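PDB 7DNP: secretion activator protein, hypothetical from Brucella abortus bv. 1 str. 9-941, which probably acts as a peptidoglycan-degrading muramidase (autolysin) of the lysozyme-like glycoside hydrolase 108 family, linked to the type IV secretion system. Local coordinates for residues A7-H12 / L167-D172; K104-D109 / R123-D128; K72-D77 / G112-K117; R129-L134 / R161-A166. All coordinates share one frame; numbering follows the deposited sequence.

Interaction 1 (A7-H12 / L167-D172); sequences AKAMPH and LAFSRD
Lys-8 lays its aliphatic stem along the outer end of the Phe-169 ring, the two side chains lying antiparallel as they pass. Lys-8 CB lies 3.9 Å from Phe-169 CZ, and further out Lys-8 CD comes to 4.0 Å from Phe-169 CE1. The lysine leaves helix 5-17 with CG opposite the carbonyl carbon (chi1 -79°) and runs on extended through chi2. Bends at its last two torsions then turn the end of the chain to Asp-172. There the methylene leads: Lys-8 CE is 3.4 Å from Asp-172 OD2, whereas Lys-8 NZ stays at 4.2 Å from that oxygen, too far for a salt bridge though probably near enough for some electrostatic attraction. The other carboxylate oxygen, Asp-172 OD1, accepts a hydrogen bond from Ala-174 N, which restrains the carboxylate. Ala-9 CB approaches the same side of the Phe-169 ring as Lys-8 CB, at Phe-169 CE2 (4.2 Å) and likewise obliquely. His-84 stacks edge-to-face with the same phenyl group, so Phe-169 is wedged between helix 5-17 and helix 82-93. This is helix-to-helix packing between the first and last helices of a mainly helical, lysozyme-like domain, well away from the muropeptide site: the bound ligand is about 14 Å from the side chain of Ala-9.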
loop_
_atom_site.group_PDB
_atom_site.type_symbol
_atom_site.label_atom_id
_atom_site.label_comp_id
_atom_site.label_asym_id
_atom_site.label_seq_id
_atom_site.Cartn_x
_atom_site.Cartn_y
_atom_site.Cartn_z
ATOM N N ALA A 7 -11.812 2.864 -6.400
ATOM C CA ALA A 7 -12.949 1.969 -6.594
ATOM C C ALA A 7 -12.568 0.716 -7.374
ATOM O O ALA A 7 -13.210 -0.328 -7.216
ATOM C CB ALA A 7 -14.076 2.706 -7.311
ATOM N N LYS A 8 -11.543 0.799 -8.225
ATOM C CA LYS A 8 -11.117 -0.365 -8.992
ATOM C C LYS A 8 -10.192 -1.260 -8.180
ATOM O O LYS A 8 -10.260 -2.488 -8.293
ATOM C CB LYS A 8 -10.416 0.077 -10.279
ATOM C CG LYS A 8 -11.341 0.514 -11.403
ATOM C CD LYS A 8 -10.532 0.950 -12.622
ATOM C CE LYS A 8 -11.234 0.590 -13.926
ATOM N NZ LYS A 8 -12.400 1.478 -14.197
ATOM N N ALA A 9 -9.325 -0.666 -7.359
ATOM C CA ALA A 9 -8.299 -1.440 -6.670
ATOM C C ALA A 9 -8.828 -2.109 -5.405
ATOM O O ALA A 9 -8.490 -3.265 -5.127
ATOM C CB ALA A 9 -7.113 -0.537 -6.330
ATOM N N MET A 10 -9.646 -1.403 -4.627
ATOM C CA MET A 10 -10.027 -1.908 -3.310
ATOM C C MET A 10 -10.761 -3.246 -3.334
ATOM O O MET A 10 -10.527 -4.054 -2.418
ATOM C CB MET A 10 -10.859 -0.852 -2.571
ATOM C CG MET A 10 -10.041 0.299 -2.022
ATOM S SD MET A 10 -8.523 -0.191 -1.169
ATOM C CE MET A 10 -9.185 -1.193 0.162
ATOM N N PRO A 11 -11.646 -3.549 -4.295
ATOM C CA PRO A 11 -12.215 -4.907 -4.322
ATOM C C PRO A 11 -11.154 -5.993 -4.412
ATOM O O PRO A 11 -11.299 -7.048 -3.783
ATOM C CB PRO A 11 -13.123 -4.879 -5.559
ATOM C CG PRO A 11 -13.514 -3.455 -5.687
ATOM C CD PRO A 11 -12.298 -2.674 -5.285
ATOM N N HIS A 12 -10.074 -5.749 -5.158
ATOM C CA HIS A 12 -8.980 -6.715 -5.209
ATOM C C HIS A 12 -8.266 -6.831 -3.869
ATOM O O HIS A 12 -7.808 -7.919 -3.508
ATOM C CB HIS A 12 -7.983 -6.334 -6.305
ATOM C CG HIS A 12 -8.533 -6.471 -7.689
ATOM N ND1 HIS A 12 -8.870 -5.383 -8.468
ATOM C CD2 HIS A 12 -8.819 -7.567 -8.431
ATOM C CE1 HIS A 12 -9.335 -5.804 -9.630
ATOM N NE2 HIS A 12 -9.313 -7.126 -9.633
ATOM N N LEU A 167 0.607 -1.800 -13.827
ATOM C CA LEU A 167 0.885 -1.515 -15.231
ATOM C C LEU A 167 -0.385 -1.563 -16.071
ATOM O O LEU A 167 -0.540 -0.771 -17.009
ATOM C CB LEU A 167 1.921 -2.501 -15.765
ATOM C CG LEU A 167 3.289 -2.417 -15.083
ATOM C CD1 LEU A 167 4.117 -3.656 -15.360
ATOM C CD2 LEU A 167 4.027 -1.175 -15.526
ATOM N N ALA A 168 -1.300 -2.480 -15.748
ATOM C CA ALA A 168 -2.589 -2.521 -16.429
ATOM C C ALA A 168 -3.374 -1.236 -16.189
ATOM O O ALA A 168 -3.831 -0.592 -17.140
ATOM C CB ALA A 168 -3.386 -3.742 -15.970
ATOM N N PHE A 169 -3.533 -0.842 -14.915
ATOM C CA PHE A 169 -4.220 0.409 -14.598
ATOM C C PHE A 169 -3.598 1.591 -15.330
ATOM O O PHE A 169 -4.310 2.508 -15.753
ATOM C CB PHE A 169 -4.186 0.666 -13.086
ATOM C CG PHE A 169 -5.173 -0.150 -12.300
ATOM C CD1 PHE A 169 -6.364 -0.571 -12.868
ATOM C CD2 PHE A 169 -4.903 -0.498 -10.982
ATOM C CE1 PHE A 169 -7.274 -1.325 -12.129
ATOM C CE2 PHE A 169 -5.799 -1.248 -10.243
ATOM C CZ PHE A 169 -6.987 -1.663 -10.815
ATOM N N SER A 170 -2.273 1.577 -15.500
ATOM C CA SER A 170 -1.565 2.665 -16.166
ATOM C C SER A 170 -1.999 2.855 -17.616
ATOM O O SER A 170 -1.801 3.940 -18.174
ATOM C CB SER A 170 -0.055 2.407 -16.096
ATOM O OG SER A 170 0.605 2.904 -17.241
ATOM N N ARG A 171 -2.580 1.832 -18.242
ATOM C CA ARG A 171 -3.077 1.950 -19.608
ATOM C C ARG A 171 -4.594 1.798 -19.681
ATOM O O ARG A 171 -5.142 1.579 -20.765
ATOM C CB ARG A 171 -2.379 0.936 -20.515
ATOM C CG ARG A 171 -0.886 0.846 -20.238
ATOM C CD ARG A 171 -0.093 0.358 -21.429
ATOM N NE ARG A 171 1.296 0.807 -21.352
ATOM C CZ ARG A 171 1.793 1.830 -22.041
ATOM N NH1 ARG A 171 3.068 2.167 -21.903
ATOM N NH2 ARG A 171 1.022 2.510 -22.883
ATOM N N ASP A 172 -5.282 1.916 -18.545
ATOM C CA ASP A 172 -6.740 1.911 -18.509
ATOM C C ASP A 172 -7.250 3.278 -18.949
ATOM O O ASP A 172 -6.947 4.295 -18.314
ATOM C CB ASP A 172 -7.232 1.567 -17.103
ATOM C CG ASP A 172 -8.732 1.312 -17.042
ATOM O OD1 ASP A 172 -9.516 2.177 -17.488
ATOM O OD2 ASP A 172 -9.130 0.239 -16.538
#

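Interaction 2 (K104-D109 / R123-D128); sequences KVVGVD and RKMAAD
A small apolar surface contact, made chiefly by Met-125 against Val-106, joins the C-terminal end of helix 95-106 to the connection leading into helix 127-142. Both segments belong to the predicted peptidoglycan-binding region. The thioether does the touching: Met-125 SD sits 3.8 Å from Val-106 CA and 4.0 Å from Val-106 CG1, so the sulfur rests on the backbone as much as on the branched side chain. Met-125 sends CG opposite its carbonyl carbon (chi1 -67°) and continues extended through chi2, and these two torsions bring the sulfur to Val-106. The third, at 55°, only sets the direction of the terminal methyl, turning it to the Val-105 side. Val-106 offers CG1, which lies beside its own backbone N, and the two side chains meet at a slant. Val-105 takes a lesser part through its carbonyl, with Val-105 O 4.1 Å from Met-125 SD. Directly after Val-106 the chain leaves the helix at Gly-107, which has positive phi, while just beyond Met-125 Ala-126 occupies the N-cap position of the next helix. The methionine thus bridges the end of one helix and the start of another. Ile-130 touches both Met-125 and Val-106, and Ala-121 and Val-122 of helix 116-123 add further cover to the valine. With neither charge pairing nor hydrogen bonding between the two segments, the contact probably rests on dispersion around a polarisable sulfur, with a modest contribution from burial of apolar surface.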
loop_
_atom_site.group_PDB
_atom_site.type_symbol
_atom_site.label_atom_id
_atom_site.label_comp_id
_atom_site.label_asym_id
_atom_site.label_seq_id
_atom_site.Cartn_x
_atom_site.Cartn_y
_atom_site.Cartn_z
ATOM N N LYS A 104 12.594 8.110 -3.617
ATOM C CA LYS A 104 13.895 7.602 -4.047
ATOM C C LYS A 104 13.899 7.293 -5.541
ATOM O O LYS A 104 14.869 7.599 -6.245
ATOM C CB LYS A 104 14.256 6.358 -3.233
ATOM C CG LYS A 104 15.681 5.853 -3.428
ATOM C CD LYS A 104 15.884 4.516 -2.728
ATOM C CE LYS A 104 17.360 4.176 -2.580
ATOM N NZ LYS A 104 17.564 2.748 -2.200
ATOM N N VAL A 105 12.808 6.714 -6.047
ATOM C CA VAL A 105 12.733 6.345 -7.457
ATOM C C VAL A 105 12.730 7.582 -8.348
ATOM O O VAL A 105 13.415 7.622 -9.376
ATOM C CB VAL A 105 11.496 5.463 -7.705
ATOM C CG1 VAL A 105 11.121 5.467 -9.178
ATOM C CG2 VAL A 105 11.749 4.040 -7.210
ATOM N N VAL A 106 11.957 8.612 -7.982
ATOM C CA VAL A 106 11.867 9.812 -8.811
ATOM C C VAL A 106 12.929 10.845 -8.463
ATOM O O VAL A 106 13.006 11.886 -9.129
ATOM C CB VAL A 106 10.459 10.440 -8.727
ATOM C CG1 VAL A 106 9.396 9.391 -8.994
ATOM C CG2 VAL A 106 10.239 11.103 -7.369
ATOM N N GLY A 107 13.742 10.597 -7.440
ATOM C CA GLY A 107 14.902 11.423 -7.160
ATOM C C GLY A 107 14.645 12.710 -6.403
ATOM O O GLY A 107 15.170 13.763 -6.776
ATOM N N VAL A 108 13.855 12.648 -5.332
ATOM C CA VAL A 108 13.616 13.800 -4.471
ATOM C C VAL A 108 13.873 13.384 -3.027
ATOM O O VAL A 108 14.041 12.206 -2.716
ATOM C CB VAL A 108 12.192 14.378 -4.633
ATOM C CG1 VAL A 108 11.964 14.859 -6.062
ATOM C CG2 VAL A 108 11.154 13.352 -4.254
ATOM N N ASP A 109 13.913 14.381 -2.143
ATOM C CA ASP A 109 14.121 14.120 -0.722
ATOM C C ASP A 109 13.093 13.121 -0.205
ATOM O O ASP A 109 11.897 13.242 -0.479
ATOM C CB ASP A 109 14.029 15.423 0.073
ATOM C CG ASP A 109 15.210 16.342 -0.168
ATOM O OD1 ASP A 109 16.172 15.924 -0.847
ATOM O OD2 ASP A 109 15.174 17.489 0.327
ATOM N N ARG A 123 5.604 13.436 -12.351
ATOM C CA ARG A 123 5.011 13.752 -13.643
ATOM C C ARG A 123 6.043 14.004 -14.736
ATOM O O ARG A 123 5.658 14.164 -15.898
ATOM C CB ARG A 123 4.076 14.955 -13.503
ATOM C CG ARG A 123 2.752 14.567 -12.862
ATOM C CD ARG A 123 2.056 15.721 -12.166
ATOM N NE ARG A 123 0.927 15.224 -11.382
ATOM C CZ ARG A 123 0.097 15.987 -10.680
ATOM N NH1 ARG A 123 0.252 17.304 -10.665
ATOM N NH2 ARG A 123 -0.899 15.432 -10.003
ATOM N N LYS A 124 7.333 14.028 -14.403
ATOM C CA LYS A 124 8.388 14.137 -15.401
ATOM C C LYS A 124 8.888 12.785 -15.894
ATOM O O LYS A 124 9.696 12.746 -16.828
ATOM C CB LYS A 124 9.574 14.930 -14.842
ATOM C CG LYS A 124 9.319 16.418 -14.696
ATOM C CD LYS A 124 10.444 17.088 -13.917
ATOM C CE LYS A 124 10.223 18.591 -13.804
ATOM N NZ LYS A 124 11.332 19.263 -13.068
ATOM N N MET A 125 8.437 11.687 -15.295
ATOM C CA MET A 125 8.873 10.348 -15.656
ATOM C C MET A 125 7.705 9.553 -16.223
ATOM O O MET A 125 6.535 9.860 -15.972
ATOM C CB MET A 125 9.450 9.600 -14.448
ATOM C CG MET A 125 10.744 10.167 -13.907
ATOM S SD MET A 125 11.328 9.186 -12.514
ATOM C CE MET A 125 11.400 7.551 -13.245
ATOM N N ALA A 126 8.039 8.515 -16.984
ATOM C CA ALA A 126 7.021 7.623 -17.520
ATOM C C ALA A 126 6.382 6.823 -16.393
ATOM O O ALA A 126 7.062 6.377 -15.465
ATOM C CB ALA A 126 7.631 6.682 -18.558
ATOM N N ALA A 127 5.061 6.637 -16.480
ATOM C CA ALA A 127 4.335 6.006 -15.383
ATOM C C ALA A 127 4.718 4.539 -15.227
ATOM O O ALA A 127 4.908 4.061 -14.102
ATOM C CB ALA A 127 2.828 6.148 -15.591
ATOM N N ASP A 128 4.836 3.804 -16.335
ATOM C CA ASP A 128 5.194 2.395 -16.208
ATOM C C ASP A 128 6.640 2.227 -15.757
ATOM O O ASP A 128 6.970 1.239 -15.092
ATOM C CB ASP A 128 4.914 1.650 -17.517
ATOM C CG ASP A 128 5.670 2.216 -18.710
ATOM O OD1 ASP A 128 6.661 2.954 -18.523
ATOM O OD2 ASP A 128 5.258 1.914 -19.854
#

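Interaction 3 (K72-D77 / G112-K117); sequences KVAGDD and GVIGAK
Ala-74 takes up a left-handed backbone conformation (phi 53°) without being glycine, and from there turns its methyl toward Ile-114. It is the C' residue of a Schellman motif that ends the preceding helix, in which Gly-75 N reaches back to Trp-70 O. Ala-74 CB lies 3.9 Å from Ile-114 CB and 4.0 Å from Ile-114 CG2, so the methyl meets the branch point of the isoleucine. The other arm goes to the backbone: with Ile-114 CG1 opposite its carbonyl carbon (chi1 -55°), that methylene comes to 3.7 Å from Val-73 O. A water completes the join, donating to Lys-72 O at 2.7 Å and accepting from Ile-114 N at 2.9 Å. The two loops are therefore tied through solvent rather than by a direct backbone bond. The CB of Val-73 points away from Ile-114, and its side chain touches Thr-86 and Ala-90 of helix 82-93 and Val-99 of helix 95-106. Ile-114 also touches Val-99, together with Leu-102 and, in helix 116-123, Leu-119, which places the contact between the loop after helix 58-70 and the lead into helix 116-123, with helix 95-106 flanking both.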
loop_
_atom_site.group_PDB
_atom_site.type_symbol
_atom_site.label_atom_id
_atom_site.label_comp_id
_atom_site.label_asym_id
_atom_site.label_seq_id
_atom_site.Cartn_x
_atom_site.Cartn_y
_atom_site.Cartn_z
ATOM N N LYS A 72 -3.013 9.215 2.197
ATOM C CA LYS A 72 -1.671 9.507 2.693
ATOM C C LYS A 72 -0.580 9.266 1.655
ATOM O O LYS A 72 0.573 9.642 1.893
ATOM C CB LYS A 72 -1.387 8.682 3.953
ATOM C CG LYS A 72 -2.289 9.060 5.117
ATOM C CD LYS A 72 -1.524 9.169 6.428
ATOM C CE LYS A 72 -2.310 10.003 7.446
ATOM N NZ LYS A 72 -3.016 9.160 8.458
ATOM N N VAL A 73 -0.902 8.647 0.524
ATOM C CA VAL A 73 0.007 8.576 -0.611
ATOM C C VAL A 73 -0.484 9.440 -1.769
ATOM O O VAL A 73 0.028 9.321 -2.890
ATOM C CB VAL A 73 0.234 7.120 -1.055
ATOM C CG1 VAL A 73 0.760 6.288 0.111
ATOM C CG2 VAL A 73 -1.051 6.517 -1.616
ATOM N N ALA A 74 -1.470 10.307 -1.519
ATOM C CA ALA A 74 -2.038 11.214 -2.519
ATOM C C ALA A 74 -2.477 10.453 -3.767
ATOM O O ALA A 74 -2.176 10.839 -4.900
ATOM C CB ALA A 74 -1.052 12.330 -2.876
ATOM N N GLY A 75 -3.213 9.359 -3.538
ATOM C CA GLY A 75 -3.594 8.478 -4.632
ATOM C C GLY A 75 -4.368 9.182 -5.728
ATOM O O GLY A 75 -4.185 8.891 -6.914
ATOM N N ASP A 76 -5.244 10.118 -5.350
ATOM C CA ASP A 76 -5.997 10.882 -6.342
ATOM C C ASP A 76 -5.078 11.617 -7.302
ATOM O O ASP A 76 -5.418 11.793 -8.477
ATOM C CB ASP A 76 -6.913 11.892 -5.652
ATOM C CG ASP A 76 -8.185 11.265 -5.137
ATOM O OD1 ASP A 76 -8.326 10.030 -5.251
ATOM O OD2 ASP A 76 -9.038 12.008 -4.610
ATOM N N ASP A 77 -3.918 12.059 -6.823
ATOM C CA ASP A 77 -3.048 12.913 -7.615
ATOM C C ASP A 77 -1.938 12.156 -8.330
ATOM O O ASP A 77 -1.368 12.691 -9.288
ATOM C CB ASP A 77 -2.444 14.000 -6.722
ATOM C CG ASP A 77 -3.507 14.789 -5.984
ATOM O OD1 ASP A 77 -4.292 15.493 -6.655
ATOM O OD2 ASP A 77 -3.573 14.681 -4.738
ATOM N N GLY A 112 8.624 11.036 3.049
ATOM C CA GLY A 112 7.452 10.219 3.288
ATOM C C GLY A 112 6.119 10.893 3.055
ATOM O O GLY A 112 5.083 10.291 3.360
ATOM N N VAL A 113 6.109 12.114 2.515
ATOM C CA VAL A 113 4.888 12.887 2.293
ATOM C C VAL A 113 4.939 13.482 0.890
ATOM O O VAL A 113 5.955 14.063 0.499
ATOM C CB VAL A 113 4.721 14.002 3.346
ATOM C CG1 VAL A 113 3.511 14.857 3.033
ATOM C CG2 VAL A 113 4.608 13.404 4.750
ATOM N N ILE A 114 3.847 13.345 0.143
ATOM C CA ILE A 114 3.787 13.841 -1.231
ATOM C C ILE A 114 3.575 15.352 -1.201
ATOM O O ILE A 114 2.493 15.832 -0.851
ATOM C CB ILE A 114 2.680 13.146 -2.033
ATOM C CG1 ILE A 114 2.843 11.620 -1.988
ATOM C CG2 ILE A 114 2.650 13.674 -3.465
ATOM C CD1 ILE A 114 3.815 11.056 -2.994
ATOM N N GLY A 115 4.602 16.109 -1.586
ATOM C CA GLY A 115 4.497 17.532 -1.771
ATOM C C GLY A 115 4.714 17.938 -3.219
ATOM O O GLY A 115 4.727 17.106 -4.130
ATOM N N ALA A 116 4.912 19.245 -3.416
ATOM C CA ALA A 116 5.014 19.781 -4.773
ATOM C C ALA A 116 6.221 19.216 -5.516
ATOM O O ALA A 116 6.120 18.871 -6.699
ATOM C CB ALA A 116 5.074 21.311 -4.736
ATOM N N LYS A 117 7.375 19.112 -4.845
ATOM C CA LYS A 117 8.566 18.591 -5.515
ATOM C C LYS A 117 8.395 17.133 -5.918
ATOM O O LYS A 117 8.917 16.712 -6.961
ATOM C CB LYS A 117 9.796 18.736 -4.618
ATOM C CG LYS A 117 10.167 20.172 -4.307
ATOM C CD LYS A 117 11.665 20.378 -4.329
ATOM C CE LYS A 117 12.011 21.855 -4.428
ATOM N NZ LYS A 117 13.073 22.229 -3.459
HETATM O O HOH W 1 1.477 12.187 1.384
#

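Interaction 4 (R129-L134 / R161-A166); sequences RIINEL and RVRSRA
The segments 129-134 of helix 127-142 and 161-166 of helix 148-170 run almost exactly antiparallel (176°), their axes 10.0 Å apart at closest approach, and Ile-131 lies level with Arg-163. Ile-131 forms the apolar half of the contact. Its CG2 methyl meets Ala-166 CB at 3.7 Å, and Ile-131 CD1 rests 3.6 Å from Ala-166 O, so the small alanine lets the isoleucine settle against the opposing backbone. Toward the partly exposed side, the contact turns polar. Arg-163 NH1 donates to Asn-132 OD1 at 3.1 Å in a fairly straight bond (160°), arriving in the carbonyl plane on a lone pair, while the oxygen lies in the guanidinium plane. Although the two side chains cross at about a right angle, their amide and guanidinium planes are nearly coplanar. The bend in the arginine at chi3 (-53°) carries the guanidinium round to this position, where the same nitrogen makes a second, weak bond: Arg-163 NH1 to Asn-132 O, 3.3 Å. The other terminal nitrogen, Arg-163 NH2, forms a salt bridge with Asp-136 a turn further along helix 127-142, so the group grips side chain, backbone and carboxylate of a single helix. Leu-167 and Ser-170 extend the packing on Ile-131, whereas the neighbouring Ile-130 and Leu-134 face helices 82-93 and 95-106, and Val-162 also touches helix 82-93.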
loop_
_atom_site.group_PDB
_atom_site.type_symbol
_atom_site.label_atom_id
_atom_site.label_comp_id
_atom_site.label_asym_id
_atom_site.label_seq_id
_atom_site.Cartn_x
_atom_site.Cartn_y
_atom_site.Cartn_z
ATOM N N ARG A 129 7.509 3.192 -16.077
ATOM C CA ARG A 129 8.862 3.166 -15.535
ATOM C C ARG A 129 8.853 3.366 -14.024
ATOM O O ARG A 129 9.557 2.660 -13.292
ATOM C CB ARG A 129 9.723 4.231 -16.216
ATOM C CG ARG A 129 11.072 4.447 -15.545
ATOM C CD ARG A 129 11.960 5.373 -16.363
ATOM N NE ARG A 129 12.859 4.628 -17.241
ATOM C CZ ARG A 129 12.569 4.287 -18.494
ATOM N NH1 ARG A 129 11.399 4.625 -19.025
ATOM N NH2 ARG A 129 13.449 3.609 -19.217
ATOM N N ILE A 130 8.062 4.328 -13.538
ATOM C CA ILE A 130 7.919 4.517 -12.096
ATOM C C ILE A 130 7.409 3.241 -11.441
ATOM O O ILE A 130 7.925 2.808 -10.402
ATOM C CB ILE A 130 6.989 5.709 -11.800
ATOM C CG1 ILE A 130 7.609 7.011 -12.307
ATOM C CG2 ILE A 130 6.687 5.792 -10.304
ATOM C CD1 ILE A 130 6.818 8.245 -11.929
ATOM N N ILE A 131 6.397 2.613 -12.047
ATOM C CA ILE A 131 5.808 1.404 -11.474
ATOM C C ILE A 131 6.854 0.304 -11.353
ATOM O O ILE A 131 6.976 -0.347 -10.308
ATOM C CB ILE A 131 4.606 0.939 -12.315
ATOM C CG1 ILE A 131 3.447 1.931 -12.191
ATOM C CG2 ILE A 131 4.176 -0.465 -11.888
ATOM C CD1 ILE A 131 2.381 1.755 -13.257
ATOM N N ASN A 132 7.624 0.078 -12.424
ATOM C CA ASN A 132 8.614 -0.996 -12.401
ATOM C C ASN A 132 9.724 -0.699 -11.407
ATOM O O ASN A 132 10.151 -1.591 -10.661
ATOM C CB ASN A 132 9.193 -1.222 -13.799
ATOM C CG ASN A 132 8.269 -2.034 -14.684
ATOM O OD1 ASN A 132 7.798 -3.098 -14.291
ATOM N ND2 ASN A 132 7.992 -1.527 -15.879
ATOM N N GLU A 133 10.202 0.548 -11.372
ATOM C CA GLU A 133 11.309 0.877 -10.479
ATOM C C GLU A 133 10.877 0.874 -9.018
ATOM O O GLU A 133 11.669 0.506 -8.145
ATOM C CB GLU A 133 11.909 2.227 -10.860
ATOM C CG GLU A 133 12.816 2.137 -12.074
ATOM C CD GLU A 133 13.349 3.477 -12.510
ATOM O OE1 GLU A 133 13.518 4.360 -11.645
ATOM O OE2 GLU A 133 13.608 3.640 -13.721
ATOM N N LEU A 134 9.631 1.272 -8.734
ATOM C CA LEU A 134 9.144 1.232 -7.358
ATOM C C LEU A 134 8.966 -0.203 -6.877
ATOM O O LEU A 134 9.321 -0.531 -5.738
ATOM C CB LEU A 134 7.830 2.005 -7.237
ATOM C CG LEU A 134 7.163 2.004 -5.855
ATOM C CD1 LEU A 134 8.027 2.719 -4.816
ATOM C CD2 LEU A 134 5.776 2.629 -5.925
ATOM N N ARG A 161 2.086 -9.593 -8.503
ATOM C CA ARG A 161 0.687 -9.370 -8.852
ATOM C C ARG A 161 0.339 -7.888 -8.830
ATOM O O ARG A 161 -0.446 -7.414 -9.661
ATOM C CB ARG A 161 -0.225 -10.144 -7.901
ATOM C CG ARG A 161 -1.660 -10.229 -8.379
ATOM C CD ARG A 161 -2.643 -10.161 -7.214
ATOM N NE ARG A 161 -2.199 -10.940 -6.062
ATOM C CZ ARG A 161 -1.907 -10.415 -4.875
ATOM N NH1 ARG A 161 -2.007 -9.105 -4.684
ATOM N NH2 ARG A 161 -1.511 -11.199 -3.878
ATOM N N VAL A 162 0.907 -7.146 -7.878
ATOM C CA VAL A 162 0.695 -5.703 -7.812
ATOM C C VAL A 162 1.292 -5.014 -9.033
ATOM O O VAL A 162 0.670 -4.124 -9.627
ATOM C CB VAL A 162 1.286 -5.152 -6.499
ATOM C CG1 VAL A 162 1.344 -3.620 -6.520
ATOM C CG2 VAL A 162 0.487 -5.658 -5.311
ATOM N N ARG A 163 2.510 -5.405 -9.421
ATOM C CA ARG A 163 3.153 -4.799 -10.581
ATOM C C ARG A 163 2.318 -5.009 -11.837
ATOM O O ARG A 163 2.155 -4.088 -12.643
ATOM C CB ARG A 163 4.555 -5.383 -10.766
ATOM C CG ARG A 163 5.329 -4.785 -11.935
ATOM C CD ARG A 163 6.519 -5.654 -12.327
ATOM N NE ARG A 163 7.382 -5.942 -11.185
ATOM C CZ ARG A 163 8.547 -5.346 -10.953
ATOM N NH1 ARG A 163 8.997 -4.426 -11.786
ATOM N NH2 ARG A 163 9.266 -5.669 -9.883
ATOM N N SER A 164 1.767 -6.213 -12.010
ATOM C CA SER A 164 0.951 -6.503 -13.187
ATOM C C SER A 164 -0.309 -5.648 -13.213
ATOM O O SER A 164 -0.625 -5.015 -14.232
ATOM C CB SER A 164 0.589 -7.988 -13.218
ATOM O OG SER A 164 -0.181 -8.308 -14.365
ATOM N N ARG A 165 -1.042 -5.607 -12.095
ATOM C CA ARG A 165 -2.266 -4.814 -12.063
ATOM C C ARG A 165 -1.968 -3.324 -12.191
ATOM O O ARG A 165 -2.733 -2.590 -12.826
ATOM C CB ARG A 165 -3.056 -5.093 -10.786
ATOM C CG ARG A 165 -4.500 -4.586 -10.844
ATOM C CD ARG A 165 -5.336 -5.056 -9.662
ATOM N NE ARG A 165 -5.455 -6.511 -9.605
ATOM C CZ ARG A 165 -4.862 -7.273 -8.690
ATOM N NH1 ARG A 165 -4.095 -6.724 -7.749
ATOM N NH2 ARG A 165 -5.035 -8.588 -8.715
ATOM N N ALA A 166 -0.862 -2.856 -11.605
ATOM C CA ALA A 166 -0.535 -1.435 -11.699
ATOM C C ALA A 166 -0.241 -1.032 -13.140
ATOM O O ALA A 166 -0.772 -0.031 -13.636
ATOM C CB ALA A 166 0.648 -1.098 -10.795
#

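Along the chain, interaction 1 brackets the other three, bringing the first and last helices together; interactions 2 and 3 alternate their segments, and interaction 4 follows both. Helix 148-170 is common to interactions 1 and 4, whose centres lie 11 Å apart, and helix 127-142 to interactions 2 and 4, 13 Å apart. Interactions 2 and 3, 12 Å apart, are joined by a probable hydrogen bond from Arg-123 NH2 to Asp-77 O, and a salt bridge from Arg-171 to Asp-128 ties interaction 1 to interaction 2. The glycosyl hydrolase and predicted peptidoglycan-binding regions thus pack as one mainly helical body.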